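Local coordinates for Alr1585 protein (Nostoc sp., PDB 5C2I), which probably uses its heme to reduce hydrogen peroxide while oxidising dyes and other substrates, as dye-decolorizing peroxidases do, at residues Y253-K258 with L384-F389; T331-P336 with G416-I421; D29-I34 with F457-S462. The protein carries 1 engineered substitution. One frame throughout, in Å; residues are numbered along the deposited sequence.

Contact 1: Y253-K258 with L384-F389; sequences YLVYRK and LLFLCF. With HEM (protoporphyrin IX containing Fe), chain E.
Phe386 and Arg257 face each other as a hydrogen-bonded pair of antiparallel strands, in the sheet of the C-terminal peroxidase region. Phe386 CB sits 3.3 Å from Arg257 O, the carbonyl that also takes the Phe386 N-H. CG is anti to the backbone N (chi1 179°), and that sends the ring off the strand to the heme. CE1 comes to 3.5 Å from C2C of the porphyrin, CZ leans on C3C, and the heme methyl CMC lies over one ring face near its rim. On the other flank CE2 meets Val255 CG1 near the plane of the ring, at 4.2 Å. Leu384 adds its CB to the same cofactor, 3.7 Å from the vinyl carbon CBB.

The face carrying Leu254, Tyr256, Leu387 and Phe389 is mostly apolar between the strands. Leu254 CD1 rests over the Phe389 ring in a CH-pi contact, 4.2 Å from the centroid, while Leu387 CG lies alongside Tyr256 CD2 at 3.7 Å. The Tyr256 hydroxyl touches the Leu385 methyls and is hydrogen-bonded to His45. Four backbone bonds join the strands, the straightest being Val255 N to Cys388 O at 170°. With the backbone polar groups paired in this way, Leu384 and the Phe386 ring meet the water-bearing side of the heme by van der Waals contact.

Contact 2: T331-P336 with G416-I421; sequences TRKTNP and GPDPLI. With HEM (protoporphyrin IX containing Fe), chain E.
Lys333 lays its aliphatic chain along Asp418, the two side chains running past each other in opposite directions. Its CB is 3.8 Å from Asp418 OD2, and CE passes 3.5 Å from Asp418 N. A bend at chi2 (-82°) turns the chain along the 416-421 loop, where NZ gives a 2.9 Å hydrogen bond to Gly416 O, tilted 22° from the carbonyl plane. NZ also bonds to the carbonyls of Phe410 and Trp404, so three backbone oxygens grip this buried amine. It is not a salt bridge to Asp418, since NZ and OD2 stand 6.7 Å apart. A leucine in place of Lys333 would probably leave those three carbonyls without their shared donor and free the loop to shift against the helix.

The Asp418 carboxylate looks the other way. OD1 takes two backbone N-H groups of its own loop: Leu420 N at 2.8 Å, nearly along the C-O direction, and Ile421 N from above the carboxylate plane. This is an Asx turn within an Asx motif, and it keeps the carboxylate from turning. OD2 is hydrogen-bonded to His330 ND1. Beyond it, Ile421 CG2 comes to 3.5 Å from the heme meso carbon CHC, and Leu420 CD2 touches the neighbouring pyrrole. Thr334 brings OG1, hydrogen-bonded to His330 O, and CG2 to the same side of the porphyrin, while Asn335 ND2 holds propionate oxygen O2D in a nearly straight bond of 2.9 Å. Both segments lie on the heme face away from the iron-bound water, and an aspartate bonded to a histidine here is consistent with the proximal pocket of dye-decolorizing peroxidases, where His330 would be the likely iron ligand.

Contact 3: D29-I34 with F457-S462; sequences DLQGNI and FAPSIS
Asp29 turns its carboxylate to Ser462 with CG anti to the backbone N (chi1 -154°), and Ser462 holds OG between its backbone N and carbonyl carbon (chi1 60°), where it can meet the acid. The site is the N-terminus of helix 461-465, with Ser460 as N-cap. Both carboxylate oxygens are used on their syn sides: OD1 accepts Ser462 N at 2.8 Å, and OD2 accepts the Ser462 hydroxyl at 2.7 Å. OD2 has a further partner in Ser249 OG. Asp29 O takes the Ile461 N-H as well, at 3.0 Å, so three bonds tie one residue to the first turn, and the helix N-terminus would probably favour the charged acid.

Further along, Gln31 crosses Ile461, with CG packed on CG1, and Ile34 CD1 meets Ala458 CB at 3.9 Å. These contacts fasten the segment that follows helix 24-29 to the place where strand 448-458 gives way to the C-terminal helix. Water 2 accepts from Gln31 N and lies 2.9 Å from Pro459 O. The Gln31 amide, which also bonds to Phe96 O through NE2, is coplanar with its bond to Pro459: NE2 reaches that carbonyl oxygen at 3.0 Å, on a lone pair.

Overall arrangement
All three contacts are largely buried, but contact 1 is the true core, centred about 6 Å from the middle of the chain against 15 and 16 Å for contacts 2 and 3, and contact 3 includes a partly exposed serine. Contacts 1 and 2 share the heme and approach it from opposite faces: a regular strand pair that meets it with apolar side chains in one, a loop and a helix end bound by polar side chains in the other. Contact 3 is far from the heme pocket and joins segments near the two ends of the chain. It shares the sheet of contact 1, since strands 250-261 and 448-458 are neighbours, and Phe389 packs on Ile34, Tyr253 on Phe457.

Contact 1: Y253-K258 with L384-F389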
loop_
_atom_site.group_PDB
_atom_site.type_symbol
_atom_site.label_atom_id
_atom_site.label_comp_id
_atom_site.label_asym_id
_atom_site.label_seq_id
_atom_site.Cartn_x
_atom_site.Cartn_y
_atom_site.Cartn_z
ATOM N N TYR A 253 -7.941 -27.582 -27.900
ATOM C CA TYR A 253 -6.872 -28.392 -27.350
ATOM C C TYR A 253 -5.936 -27.558 -26.486
ATOM O O TYR A 253 -5.494 -26.491 -26.892
ATOM C CB TYR A 253 -6.066 -29.058 -28.467
ATOM C CG TYR A 253 -6.829 -30.112 -29.217
ATOM C CD1 TYR A 253 -7.008 -31.392 -28.653
ATOM C CD2 TYR A 253 -7.397 -29.857 -30.456
ATOM C CE1 TYR A 253 -7.746 -32.355 -29.314
ATOM C CE2 TYR A 253 -8.075 -30.842 -31.167
ATOM C CZ TYR A 253 -8.240 -32.099 -30.585
ATOM O OH TYR A 253 -8.942 -33.068 -31.274
ATOM N N LEU A 254 -5.669 -28.073 -25.292
ATOM C CA LEU A 254 -4.831 -27.451 -24.314
ATOM C C LEU A 254 -3.470 -28.138 -24.246
ATOM O O LEU A 254 -3.388 -29.368 -24.107
ATOM C CB LEU A 254 -5.485 -27.501 -22.936
ATOM C CG LEU A 254 -4.645 -27.012 -21.753
ATOM C CD1 LEU A 254 -4.326 -25.545 -21.809
ATOM C CD2 LEU A 254 -5.315 -27.362 -20.422
ATOM N N VAL A 255 -2.412 -27.354 -24.284
ATOM C CA VAL A 255 -1.061 -27.811 -23.956
ATOM C C VAL A 255 -0.766 -27.235 -22.570
ATOM O O VAL A 255 -0.898 -26.024 -22.373
ATOM C CB VAL A 255 -0.044 -27.242 -24.959
ATOM C CG1 VAL A 255 1.404 -27.455 -24.462
ATOM C CG2 VAL A 255 -0.229 -27.845 -26.331
ATOM N N TYR A 256 -0.392 -28.084 -21.624
ATOM C CA TYR A 256 0.004 -27.674 -20.262
ATOM C C TYR A 256 1.422 -28.163 -20.021
ATOM O O TYR A 256 1.682 -29.355 -20.180
ATOM C CB TYR A 256 -0.956 -28.282 -19.218
ATOM C CG TYR A 256 -0.799 -27.736 -17.821
ATOM C CD1 TYR A 256 0.402 -27.917 -17.075
ATOM C CD2 TYR A 256 -1.803 -27.044 -17.231
ATOM C CE1 TYR A 256 0.542 -27.379 -15.816
ATOM C CE2 TYR A 256 -1.686 -26.542 -15.943
ATOM C CZ TYR A 256 -0.515 -26.685 -15.250
ATOM O OH TYR A 256 -0.414 -26.180 -13.989
ATOM N N ARG A 257 2.328 -27.241 -19.667
ATOM C CA ARG A 257 3.730 -27.554 -19.393
ATOM C C ARG A 257 4.207 -26.747 -18.224
ATOM O O ARG A 257 4.031 -25.511 -18.213
ATOM C CB ARG A 257 4.600 -27.270 -20.612
ATOM C CG ARG A 257 4.322 -28.230 -21.790
ATOM C CD ARG A 257 4.889 -27.753 -23.110
ATOM N NE ARG A 257 6.346 -27.726 -23.209
ATOM C CZ ARG A 257 7.131 -28.790 -23.410
ATOM N NH1 ARG A 257 6.655 -30.038 -23.445
ATOM N NH2 ARG A 257 8.429 -28.604 -23.544
ATOM N N LYS A 258 4.789 -27.433 -17.222
ATOM C CA LYS A 258 5.368 -26.743 -16.089
ATOM C C LYS A 258 6.834 -26.415 -16.405
ATOM O O LYS A 258 7.634 -27.334 -16.610
ATOM C CB LYS A 258 5.252 -27.562 -14.831
ATOM C CG LYS A 258 5.853 -26.876 -13.614
ATOM C CD LYS A 258 5.556 -27.636 -12.310
ATOM C CE LYS A 258 6.017 -26.849 -11.083
ATOM N NZ LYS A 258 5.671 -27.479 -9.782
ATOM N N LEU A 384 6.879 -20.866 -14.835
ATOM C CA LEU A 384 5.715 -20.588 -15.586
ATOM C C LEU A 384 4.894 -21.840 -15.744
ATOM O O LEU A 384 5.390 -22.877 -16.207
ATOM C CB LEU A 384 6.090 -20.059 -16.996
ATOM C CG LEU A 384 4.934 -19.505 -17.827
ATOM C CD1 LEU A 384 4.494 -18.152 -17.268
ATOM C CD2 LEU A 384 5.331 -19.378 -19.308
ATOM N N LEU A 385 3.605 -21.729 -15.387
ATOM C CA LEU A 385 2.636 -22.759 -15.771
ATOM C C LEU A 385 2.148 -22.378 -17.153
ATOM O O LEU A 385 1.312 -21.460 -17.306
ATOM C CB LEU A 385 1.495 -22.873 -14.768
ATOM C CG LEU A 385 1.963 -23.121 -13.326
ATOM C CD1 LEU A 385 0.771 -23.072 -12.375
ATOM C CD2 LEU A 385 2.713 -24.438 -13.210
ATOM N N PHE A 386 2.762 -22.984 -18.158
ATOM C CA PHE A 386 2.500 -22.656 -19.560
ATOM C C PHE A 386 1.249 -23.369 -20.023
ATOM O O PHE A 386 1.204 -24.606 -20.029
ATOM C CB PHE A 386 3.701 -23.066 -20.431
ATOM C CG PHE A 386 3.522 -22.796 -21.890
ATOM C CD1 PHE A 386 3.841 -21.542 -22.420
ATOM C CD2 PHE A 386 2.964 -23.778 -22.735
ATOM C CE1 PHE A 386 3.694 -21.291 -23.782
ATOM C CE2 PHE A 386 2.810 -23.525 -24.102
ATOM C CZ PHE A 386 3.154 -22.270 -24.624
ATOM N N LEU A 387 0.222 -22.603 -20.363
ATOM C CA LEU A 387 -0.999 -23.163 -20.968
ATOM C C LEU A 387 -1.227 -22.463 -22.289
ATOM O O LEU A 387 -1.126 -21.241 -22.339
ATOM C CB LEU A 387 -2.225 -22.909 -20.094
ATOM C CG LEU A 387 -2.400 -23.760 -18.821
ATOM C CD1 LEU A 387 -1.456 -23.293 -17.718
ATOM C CD2 LEU A 387 -3.832 -23.632 -18.333
ATOM N N CYS A 388 -1.538 -23.214 -23.340
ATOM C CA CYS A 388 -1.991 -22.586 -24.562
ATOM C C CYS A 388 -3.057 -23.426 -25.251
ATOM O O CYS A 388 -3.093 -24.654 -25.077
ATOM C CB CYS A 388 -0.826 -22.269 -25.496
ATOM S SG CYS A 388 -0.102 -23.669 -26.378
ATOM N N PHE A 389 -3.870 -22.737 -26.058
ATOM C CA PHE A 389 -4.951 -23.308 -26.816
ATOM C C PHE A 389 -4.706 -23.214 -28.316
ATOM O O PHE A 389 -4.006 -22.289 -28.809
ATOM C CB PHE A 389 -6.283 -22.636 -26.451
ATOM C CG PHE A 389 -6.790 -22.991 -25.111
ATOM C CD1 PHE A 389 -7.340 -24.260 -24.854
ATOM C CD2 PHE A 389 -6.783 -22.049 -24.065
ATOM C CE1 PHE A 389 -7.809 -24.574 -23.576
ATOM C CE2 PHE A 389 -7.258 -22.370 -22.814
ATOM C CZ PHE A 389 -7.775 -23.626 -22.561
HETATM C CHA HEM E . 6.077 -14.096 -26.233
HETATM C CHB HEM E . 8.472 -15.288 -22.221
HETATM C CHC HEM E . 7.729 -19.970 -23.194
HETATM C CHD HEM E . 5.567 -18.738 -27.315
HETATM C C1A HEM E . 6.815 -14.011 -25.063
HETATM C C2A HEM E . 7.277 -12.798 -24.472
HETATM C C3A HEM E . 7.947 -13.137 -23.349
HETATM C C4A HEM E . 7.876 -14.544 -23.234
HETATM C CMA HEM E . 8.601 -12.221 -22.350
HETATM C CAA HEM E . 7.068 -11.367 -24.985
HETATM C CBA HEM E . 5.797 -10.632 -24.551
HETATM C CGA HEM E . 4.599 -11.395 -25.046
HETATM O O1A HEM E . 4.152 -11.252 -26.222
HETATM O O2A HEM E . 4.052 -12.183 -24.273
HETATM C C1B HEM E . 8.424 -16.678 -22.135
HETATM C C2B HEM E . 8.975 -17.438 -21.045
HETATM C C3B HEM E . 8.738 -18.719 -21.285
HETATM C C4B HEM E . 8.078 -18.756 -22.592
HETATM C CMB HEM E . 9.648 -16.851 -19.855
HETATM C CAB HEM E . 9.011 -19.939 -20.484
HETATM C CBB HEM E . 9.157 -19.942 -19.148
HETATM C C1C HEM E . 7.109 -20.061 -24.450
HETATM C C2C HEM E . 6.878 -21.221 -25.161
HETATM C C3C HEM E . 6.285 -20.861 -26.344
HETATM C C4C HEM E . 6.140 -19.469 -26.320
HETATM C CMC HEM E . 7.148 -22.633 -24.731
HETATM C CAC HEM E . 5.879 -21.692 -27.476
HETATM C CBC HEM E . 6.398 -22.823 -27.886
HETATM C C1D HEM E . 5.450 -17.351 -27.248
HETATM C C2D HEM E . 4.756 -16.605 -28.291
HETATM C C3D HEM E . 4.932 -15.318 -28.026
HETATM C C4D HEM E . 5.706 -15.301 -26.765
HETATM C CMD HEM E . 3.993 -17.155 -29.486
HETATM C CAD HEM E . 4.363 -14.166 -28.802
HETATM C CBD HEM E . 5.241 -13.733 -29.982
HETATM C CGD HEM E . 4.575 -12.615 -30.716
HETATM O O1D HEM E . 5.234 -11.588 -30.860
HETATM O O2D HEM E . 3.389 -12.703 -31.185
HETATM N NA HEM E . 7.253 -15.078 -24.337
HETATM N NB HEM E . 7.987 -17.502 -23.035
HETATM N NC HEM E . 6.748 -18.979 -25.199
HETATM N ND HEM E . 6.073 -16.538 -26.392
HETATM FE FE HEM E . 7.027 -17.008 -24.784
HETATM O O HOH W 1 5.057 -17.241 -23.547
#

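Contact 2: T331-P336 with G416-I421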
loop_
_atom_site.group_PDB
_atom_site.type_symbol
_atom_site.label_atom_id
_atom_site.label_comp_id
_atom_site.label_asym_id
_atom_site.label_seq_id
_atom_site.Cartn_x
_atom_site.Cartn_y
_atom_site.Cartn_z
ATOM N N THR A 331 10.700 -13.565 -29.491
ATOM C CA THR A 331 9.524 -13.058 -30.211
ATOM C C THR A 331 9.587 -13.305 -31.687
ATOM O O THR A 331 8.583 -13.643 -32.317
ATOM C CB THR A 331 9.243 -11.542 -29.961
ATOM O OG1 THR A 331 10.386 -10.785 -30.311
ATOM C CG2 THR A 331 8.877 -11.283 -28.503
ATOM N N ARG A 332 10.781 -13.209 -32.246
ATOM C CA ARG A 332 10.935 -13.372 -33.672
ATOM C C ARG A 332 10.989 -14.851 -34.107
ATOM O O ARG A 332 10.578 -15.180 -35.222
ATOM C CB ARG A 332 12.195 -12.631 -34.148
ATOM C CG ARG A 332 12.281 -12.474 -35.659
ATOM C CD ARG A 332 13.205 -11.366 -36.080
ATOM N NE ARG A 332 13.145 -11.163 -37.513
ATOM C CZ ARG A 332 13.678 -10.128 -38.162
ATOM N NH1 ARG A 332 14.283 -9.135 -37.521
ATOM N NH2 ARG A 332 13.491 -10.023 -39.476
ATOM N N LYS A 333 11.462 -15.734 -33.222
ATOM C CA LYS A 333 11.401 -17.179 -33.446
ATOM C C LYS A 333 9.955 -17.713 -33.367
ATOM O O LYS A 333 9.520 -18.475 -34.238
ATOM C CB LYS A 333 12.207 -17.903 -32.390
ATOM C CG LYS A 333 13.695 -17.876 -32.663
ATOM C CD LYS A 333 14.095 -18.959 -33.672
ATOM C CE LYS A 333 15.436 -19.588 -33.417
ATOM N NZ LYS A 333 15.654 -20.856 -34.170
ATOM N N THR A 334 9.197 -17.237 -32.380
ATOM C CA THR A 334 7.866 -17.766 -32.143
ATOM C C THR A 334 6.809 -17.071 -32.993
ATOM O O THR A 334 5.760 -17.664 -33.264
ATOM C CB THR A 334 7.478 -17.701 -30.656
ATOM O OG1 THR A 334 7.527 -16.343 -30.207
ATOM C CG2 THR A 334 8.374 -18.534 -29.815
ATOM N N ASN A 335 7.060 -15.828 -33.397
ATOM C CA ASN A 335 6.191 -15.112 -34.296
ATOM C C ASN A 335 7.021 -14.354 -35.315
ATOM O O ASN A 335 7.464 -13.222 -35.080
ATOM C CB ASN A 335 5.237 -14.168 -33.591
ATOM C CG ASN A 335 4.261 -13.518 -34.589
ATOM O OD1 ASN A 335 4.377 -13.729 -35.809
ATOM N ND2 ASN A 335 3.352 -12.695 -34.094
ATOM N N PRO A 336 7.288 -15.001 -36.452
ATOM C CA PRO A 336 8.195 -14.386 -37.414
ATOM C C PRO A 336 7.633 -13.139 -38.117
ATOM O O PRO A 336 8.374 -12.496 -38.870
ATOM C CB PRO A 336 8.458 -15.531 -38.430
ATOM C CG PRO A 336 8.185 -16.787 -37.682
ATOM C CD PRO A 336 7.041 -16.424 -36.753
ATOM N N GLY A 416 20.658 -20.426 -34.840
ATOM C CA GLY A 416 20.794 -21.027 -33.522
ATOM C C GLY A 416 19.421 -21.183 -32.901
ATOM O O GLY A 416 18.436 -20.642 -33.389
ATOM N N PRO A 417 19.346 -21.929 -31.798
ATOM C CA PRO A 417 18.075 -22.068 -31.100
ATOM C C PRO A 417 17.620 -20.766 -30.444
ATOM O O PRO A 417 18.444 -19.890 -30.131
ATOM C CB PRO A 417 18.368 -23.133 -30.044
ATOM C CG PRO A 417 19.861 -23.151 -29.886
ATOM C CD PRO A 417 20.452 -22.643 -31.152
ATOM N N ASP A 418 16.299 -20.657 -30.233
ATOM C CA ASP A 418 15.731 -19.636 -29.349
ATOM C C ASP A 418 16.483 -19.700 -27.995
ATOM O O ASP A 418 16.524 -20.767 -27.398
ATOM C CB ASP A 418 14.241 -19.979 -29.188
ATOM C CG ASP A 418 13.467 -19.025 -28.307
ATOM O OD1 ASP A 418 13.958 -18.607 -27.224
ATOM O OD2 ASP A 418 12.302 -18.757 -28.704
ATOM N N PRO A 419 17.161 -18.587 -27.556
ATOM C CA PRO A 419 18.009 -18.665 -26.351
ATOM C C PRO A 419 17.199 -18.720 -25.066
ATOM O O PRO A 419 17.711 -19.133 -24.021
ATOM C CB PRO A 419 18.809 -17.363 -26.400
ATOM C CG PRO A 419 17.875 -16.421 -27.107
ATOM C CD PRO A 419 17.244 -17.261 -28.184
ATOM N N LEU A 420 15.907 -18.411 -25.165
ATOM C CA LEU A 420 15.025 -18.525 -24.022
ATOM C C LEU A 420 14.473 -19.929 -23.836
ATOM O O LEU A 420 14.564 -20.475 -22.747
ATOM C CB LEU A 420 13.870 -17.502 -24.197
ATOM C CG LEU A 420 13.023 -17.220 -22.974
ATOM C CD1 LEU A 420 13.853 -16.552 -21.884
ATOM C CD2 LEU A 420 11.813 -16.339 -23.335
ATOM N N ILE A 421 13.917 -20.545 -24.900
ATOM C CA ILE A 421 13.200 -21.813 -24.774
ATOM C C ILE A 421 13.679 -22.924 -25.716
ATOM O O ILE A 421 13.183 -24.063 -25.653
ATOM C CB ILE A 421 11.665 -21.651 -25.034
ATOM C CG1 ILE A 421 11.393 -21.258 -26.483
ATOM C CG2 ILE A 421 11.047 -20.684 -24.088
ATOM C CD1 ILE A 421 9.972 -21.506 -26.968
HETATM C CHA HEM E . 6.077 -14.096 -26.233
HETATM C CHB HEM E . 8.472 -15.288 -22.221
HETATM C CHC HEM E . 7.729 -19.970 -23.194
HETATM C CHD HEM E . 5.567 -18.738 -27.315
HETATM C C1A HEM E . 6.815 -14.011 -25.063
HETATM C C2A HEM E . 7.277 -12.798 -24.472
HETATM C C3A HEM E . 7.947 -13.137 -23.349
HETATM C C4A HEM E . 7.876 -14.544 -23.234
HETATM C CMA HEM E . 8.601 -12.221 -22.350
HETATM C CAA HEM E . 7.068 -11.367 -24.985
HETATM C CBA HEM E . 5.797 -10.632 -24.551
HETATM C CGA HEM E . 4.599 -11.395 -25.046
HETATM O O1A HEM E . 4.152 -11.252 -26.222
HETATM O O2A HEM E . 4.052 -12.183 -24.273
HETATM C C1B HEM E . 8.424 -16.678 -22.135
HETATM C C2B HEM E . 8.975 -17.438 -21.045
HETATM C C3B HEM E . 8.738 -18.719 -21.285
HETATM C C4B HEM E . 8.078 -18.756 -22.592
HETATM C CMB HEM E . 9.648 -16.851 -19.855
HETATM C CAB HEM E . 9.011 -19.939 -20.484
HETATM C CBB HEM E . 9.157 -19.942 -19.148
HETATM C C1C HEM E . 7.109 -20.061 -24.450
HETATM C C2C HEM E . 6.878 -21.221 -25.161
HETATM C C3C HEM E . 6.285 -20.861 -26.344
HETATM C C4C HEM E . 6.140 -19.469 -26.320
HETATM C CMC HEM E . 7.148 -22.633 -24.731
HETATM C CAC HEM E . 5.879 -21.692 -27.476
HETATM C CBC HEM E . 6.398 -22.823 -27.886
HETATM C C1D HEM E . 5.450 -17.351 -27.248
HETATM C C2D HEM E . 4.756 -16.605 -28.291
HETATM C C3D HEM E . 4.932 -15.318 -28.026
HETATM C C4D HEM E . 5.706 -15.301 -26.765
HETATM C CMD HEM E . 3.993 -17.155 -29.486
HETATM C CAD HEM E . 4.363 -14.166 -28.802
HETATM C CBD HEM E . 5.241 -13.733 -29.982
HETATM C CGD HEM E . 4.575 -12.615 -30.716
HETATM O O1D HEM E . 5.234 -11.588 -30.860
HETATM O O2D HEM E . 3.389 -12.703 -31.185
HETATM N NA HEM E . 7.253 -15.078 -24.337
HETATM N NB HEM E . 7.987 -17.502 -23.035
HETATM N NC HEM E . 6.748 -18.979 -25.199
HETATM N ND HEM E . 6.073 -16.538 -26.392
HETATM FE FE HEM E . 7.027 -17.008 -24.784
HETATM O O HOH W 1 5.057 -17.241 -23.547
#

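Contact 3: D29-I34 with F457-S462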
loop_
_atom_site.group_PDB
_atom_site.type_symbol
_atom_site.label_atom_id
_atom_site.label_comp_id
_atom_site.label_asym_id
_atom_site.label_seq_id
_atom_site.Cartn_x
_atom_site.Cartn_y
_atom_site.Cartn_z
ATOM N N ASP A 29 -22.181 -22.924 -25.296
ATOM C CA ASP A 29 -21.703 -24.310 -25.083
ATOM C C ASP A 29 -20.205 -24.461 -25.057
ATOM O O ASP A 29 -19.677 -25.580 -24.780
ATOM C CB ASP A 29 -22.300 -25.268 -26.143
ATOM C CG ASP A 29 -22.394 -26.726 -25.640
ATOM O OD1 ASP A 29 -22.575 -26.903 -24.418
ATOM O OD2 ASP A 29 -22.379 -27.673 -26.486
ATOM N N LEU A 30 -19.498 -23.371 -25.345
ATOM C CA LEU A 30 -18.011 -23.365 -25.328
ATOM C C LEU A 30 -17.565 -22.959 -23.946
ATOM O O LEU A 30 -18.101 -21.986 -23.370
ATOM C CB LEU A 30 -17.484 -22.337 -26.334
ATOM C CG LEU A 30 -15.972 -22.080 -26.376
ATOM C CD1 LEU A 30 -15.254 -23.316 -26.933
ATOM C CD2 LEU A 30 -15.654 -20.877 -27.227
ATOM N N GLN A 31 -16.568 -23.630 -23.416
ATOM C CA GLN A 31 -15.987 -23.216 -22.128
ATOM C C GLN A 31 -15.265 -21.850 -22.257
ATOM O O GLN A 31 -14.750 -21.492 -23.311
ATOM C CB GLN A 31 -14.979 -24.245 -21.619
ATOM C CG GLN A 31 -15.614 -25.547 -21.185
ATOM C CD GLN A 31 -14.651 -26.424 -20.421
ATOM O OE1 GLN A 31 -14.057 -25.996 -19.417
ATOM N NE2 GLN A 31 -14.499 -27.651 -20.869
ATOM N N GLY A 32 -15.244 -21.098 -21.170
ATOM C CA GLY A 32 -14.464 -19.875 -21.056
ATOM C C GLY A 32 -12.961 -20.109 -21.028
ATOM O O GLY A 32 -12.489 -21.256 -21.071
ATOM N N ASN A 33 -12.209 -18.998 -21.003
ATOM C CA ASN A 33 -10.740 -18.984 -20.945
ATOM C C ASN A 33 -10.066 -19.374 -22.250
ATOM O O ASN A 33 -8.832 -19.374 -22.327
ATOM C CB ASN A 33 -10.227 -19.878 -19.794
ATOM C CG ASN A 33 -8.808 -19.562 -19.358
ATOM O OD1 ASN A 33 -8.375 -18.406 -19.337
ATOM N ND2 ASN A 33 -8.085 -20.604 -18.962
ATOM N N ILE A 34 -10.846 -19.625 -23.288
ATOM C CA ILE A 34 -10.298 -20.043 -24.559
ATOM C C ILE A 34 -10.223 -18.827 -25.512
ATOM O O ILE A 34 -9.143 -18.372 -25.811
ATOM C CB ILE A 34 -11.106 -21.205 -25.150
ATOM C CG1 ILE A 34 -11.000 -22.442 -24.210
ATOM C CG2 ILE A 34 -10.585 -21.593 -26.528
ATOM C CD1 ILE A 34 -12.033 -23.552 -24.502
ATOM N N PHE A 457 -8.122 -31.936 -24.033
ATOM C CA PHE A 457 -9.198 -31.301 -24.798
ATOM C C PHE A 457 -10.158 -30.689 -23.790
ATOM O O PHE A 457 -10.453 -31.306 -22.756
ATOM C CB PHE A 457 -9.903 -32.335 -25.639
ATOM C CG PHE A 457 -10.918 -31.762 -26.583
ATOM C CD1 PHE A 457 -10.530 -30.952 -27.632
ATOM C CD2 PHE A 457 -12.241 -32.038 -26.422
ATOM C CE1 PHE A 457 -11.459 -30.410 -28.500
ATOM C CE2 PHE A 457 -13.200 -31.555 -27.325
ATOM C CZ PHE A 457 -12.804 -30.695 -28.345
ATOM N N ALA A 458 -10.569 -29.447 -24.048
ATOM C CA ALA A 458 -11.651 -28.786 -23.327
ATOM C C ALA A 458 -12.951 -29.144 -24.030
ATOM O O ALA A 458 -13.238 -28.588 -25.084
ATOM C CB ALA A 458 -11.453 -27.280 -23.340
ATOM N N PRO A 459 -13.751 -30.085 -23.473
ATOM C CA PRO A 459 -14.960 -30.463 -24.183
ATOM C C PRO A 459 -16.055 -29.407 -24.108
ATOM O O PRO A 459 -15.990 -28.508 -23.285
ATOM C CB PRO A 459 -15.403 -31.762 -23.472
ATOM C CG PRO A 459 -14.261 -32.160 -22.613
ATOM C CD PRO A 459 -13.545 -30.893 -22.270
ATOM N N SER A 460 -17.052 -29.529 -24.973
ATOM C CA SER A 460 -18.243 -28.700 -24.899
ATOM C C SER A 460 -18.936 -29.000 -23.585
ATOM O O SER A 460 -18.783 -30.107 -23.014
ATOM C CB SER A 460 -19.179 -29.015 -26.081
ATOM O OG SER A 460 -19.707 -30.336 -26.008
ATOM N N ILE A 461 -19.653 -28.011 -23.081
ATOM C CA ILE A 461 -20.339 -28.121 -21.815
ATOM C C ILE A 461 -21.471 -29.175 -21.869
ATOM O O ILE A 461 -21.603 -29.973 -20.930
ATOM C CB ILE A 461 -20.845 -26.742 -21.341
ATOM C CG1 ILE A 461 -19.606 -25.867 -21.027
ATOM C CG2 ILE A 461 -21.767 -26.902 -20.138
ATOM C CD1 ILE A 461 -19.901 -24.397 -20.810
ATOM N N SER A 462 -22.207 -29.217 -22.970
ATOM C CA SER A 462 -23.300 -30.191 -23.141
ATOM C C SER A 462 -22.788 -31.618 -23.067
ATOM O O SER A 462 -23.434 -32.481 -22.447
ATOM C CB SER A 462 -24.097 -29.950 -24.448
ATOM O OG SER A 462 -23.260 -30.052 -25.606
HETATM O O HOH W 2 -15.632 -26.053 -24.815
#